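Local coordinates for transcriptional regulator, IclR family (Ruegeria sp. TM1040, PDB 3R4K), which probably binds DNA as a two-fold symmetric dimer and regulates transcription, with a helix-turn-helix domain joined to an IclR-type C-terminal domain, at the interface of chains A and B. Sequence-based numbering; all coordinates share one arbitrary frame. Chains: chain A/B, Transcriptional regulator, IclR family.

The interface of chains A and B. Residues chain A 52, 61-64, 66-67; chain B 73, 102, 104.
B:Arg73, on helix 65-76 of chain B, reaches across to the wing of chain A's winged helix-turn-helix domain, strands 51-54 and 59-62, and to the start of helix 66-76, tying the DNA-binding domain of one chain to its mate in what is probably the functional dimer of this IclR-family regulator. With CG anti to the backbone N (chi1 172°) and a bend at chi2, the chain runs along the backbone of A:Leu62 to A:Pro64. Its CB lies against CG2 of A:Val66, and B:Arg73 CG meets CD2 of A:Leu67 at 4.0 Å. CD then passes the carbonyl oxygens of A:Leu62 and A:Gly63. The guanidinium turns one face to the ring nitrogen of A:Pro64, while NH2 rests near that proline's CB. At the tip, B:Arg73 NH1 donates to A:Leu62 O at 3.0 Å, in the carbonyl plane on a lone pair. B:Arg73 NH1 also makes a nearly straight salt-bridging hydrogen bond, 3.0 Å, to the carboxylate oxygen A:Glu52 OE2. The two flat groups are nearly perpendicular, and NH1 approaches OE2 from above the carboxylate plane while OE2 stays in the guanidinium plane. A:Arg61 holds the same oxygen along one guanidinium edge, NE and NH2 each 2.8 Å from A:Glu52 OE2, and is likely to steady the carboxylate. A leucine in place of B:Arg73 would probably leave A:Leu62 O without this donor and A:Glu52 without this charge mate from across the interface. Farther along, B:Gln104 NE2 donates to A:Pro64 O at 2.9 Å, steeply from above the carbonyl plane. B:Gln104 OE1 crowds A:Pro64 O at 3.2 Å, an unfavourable acceptor pair that makes the modelled amide position less certain. CD1 of B:Leu102 meets CD1 of A:Leu67 tip to tip at 4.0 Å.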
loop_
_atom_site.group_PDB
_atom_site.type_symbol
_atom_site.label_atom_id
_atom_site.label_comp_id
_atom_site.label_asym_id
_atom_site.label_seq_id
_atom_site.Cartn_x
_atom_site.Cartn_y
_atom_site.Cartn_z
ATOM N N GLU A 52 -9.646 -13.459 8.875
ATOM C CA GLU A 52 -10.425 -13.332 10.104
ATOM C C GLU A 52 -11.869 -13.758 9.850
ATOM O O GLU A 52 -12.342 -13.695 8.713
ATOM C CB GLU A 52 -10.328 -11.937 10.749
ATOM C CG GLU A 52 -10.915 -10.776 9.978
ATOM C CD GLU A 52 -10.852 -9.466 10.737
ATOM O OE1 GLU A 52 -9.929 -9.286 11.565
ATOM O OE2 GLU A 52 -11.725 -8.607 10.491
ATOM N N ARG A 61 -12.915 -13.192 5.857
ATOM C CA ARG A 61 -12.436 -12.040 5.111
ATOM C C ARG A 61 -10.949 -11.917 5.403
ATOM O O ARG A 61 -10.448 -12.559 6.341
ATOM C CB ARG A 61 -13.213 -10.762 5.433
ATOM C CG ARG A 61 -13.018 -10.243 6.837
ATOM C CD ARG A 61 -13.822 -8.995 7.028
ATOM N NE ARG A 61 -13.435 -8.305 8.255
ATOM C CZ ARG A 61 -14.085 -7.262 8.759
ATOM N NH1 ARG A 61 -15.177 -6.798 8.159
ATOM N NH2 ARG A 61 -13.660 -6.686 9.877
ATOM N N LEU A 62 -10.239 -11.123 4.605
ATOM C CA LEU A 62 -8.809 -10.940 4.798
ATOM C C LEU A 62 -8.513 -10.208 6.120
ATOM O O LEU A 62 -9.327 -9.420 6.598
ATOM C CB LEU A 62 -8.163 -10.251 3.596
ATOM C CG LEU A 62 -8.037 -11.180 2.375
ATOM C CD1 LEU A 62 -7.825 -10.418 1.174
ATOM C CD2 LEU A 62 -6.871 -12.165 2.518
ATOM N N GLY A 63 -7.408 -10.602 6.742
ATOM C CA GLY A 63 -6.941 -10.119 8.039
ATOM C C GLY A 63 -6.052 -8.882 8.015
ATOM O O GLY A 63 -5.558 -8.461 6.966
ATOM N N PRO A 64 -5.783 -8.292 9.195
ATOM C CA PRO A 64 -5.018 -7.019 9.223
ATOM C C PRO A 64 -3.506 -7.110 9.120
ATOM O O PRO A 64 -2.871 -6.093 8.857
ATOM C CB PRO A 64 -5.381 -6.437 10.586
ATOM C CG PRO A 64 -5.676 -7.641 11.443
ATOM C CD PRO A 64 -6.307 -8.651 10.535
ATOM N N VAL A 66 -1.480 -8.220 6.878
ATOM C CA VAL A 66 -0.963 -8.005 5.530
ATOM C C VAL A 66 -0.620 -6.533 5.334
ATOM O O VAL A 66 0.164 -6.203 4.438
ATOM C CB VAL A 66 -1.935 -8.507 4.411
ATOM C CG1 VAL A 66 -2.067 -10.025 4.430
ATOM C CG2 VAL A 66 -3.313 -7.849 4.491
ATOM N N LEU A 67 -1.194 -5.650 6.166
ATOM C CA LEU A 67 -0.992 -4.200 6.007
ATOM C C LEU A 67 0.466 -3.770 6.244
ATOM O O LEU A 67 1.001 -2.967 5.469
ATOM C CB LEU A 67 -1.955 -3.408 6.907
ATOM C CG LEU A 67 -3.470 -3.574 6.641
ATOM C CD1 LEU A 67 -4.242 -2.750 7.638
ATOM C CD2 LEU A 67 -3.877 -3.166 5.219
ATOM N N ARG B 73 -8.170 -6.134 2.104
ATOM C CA ARG B 73 -8.361 -5.839 3.521
ATOM C C ARG B 73 -8.891 -4.419 3.668
ATOM O O ARG B 73 -9.852 -4.200 4.403
ATOM C CB ARG B 73 -7.040 -6.037 4.326
ATOM C CG ARG B 73 -7.069 -5.581 5.795
ATOM C CD ARG B 73 -8.159 -6.252 6.618
ATOM N NE ARG B 73 -8.282 -5.713 7.969
ATOM C CZ ARG B 73 -9.064 -6.240 8.912
ATOM N NH1 ARG B 73 -9.767 -7.338 8.663
ATOM N NH2 ARG B 73 -9.102 -5.709 10.125
ATOM N N LEU B 102 -1.262 0.929 13.884
ATOM C CA LEU B 102 -2.212 -0.166 14.040
ATOM C C LEU B 102 -1.570 -1.384 14.662
ATOM O O LEU B 102 -0.391 -1.672 14.422
ATOM C CB LEU B 102 -2.815 -0.559 12.686
ATOM C CG LEU B 102 -3.675 0.481 11.961
ATOM C CD1 LEU B 102 -4.005 0.007 10.568
ATOM C CD2 LEU B 102 -4.969 0.781 12.719
ATOM N N GLN B 104 -0.558 -4.918 14.771
ATOM C CA GLN B 104 -0.199 -5.926 13.788
ATOM C C GLN B 104 0.191 -7.132 14.623
ATOM O O GLN B 104 1.359 -7.324 14.985
ATOM C CB GLN B 104 0.910 -5.423 12.841
ATOM C CG GLN B 104 0.506 -4.232 11.942
ATOM C CD GLN B 104 -0.447 -4.637 10.841
ATOM O OE1 GLN B 104 -0.033 -5.063 9.774
ATOM N NE2 GLN B 104 -1.749 -4.543 11.078
#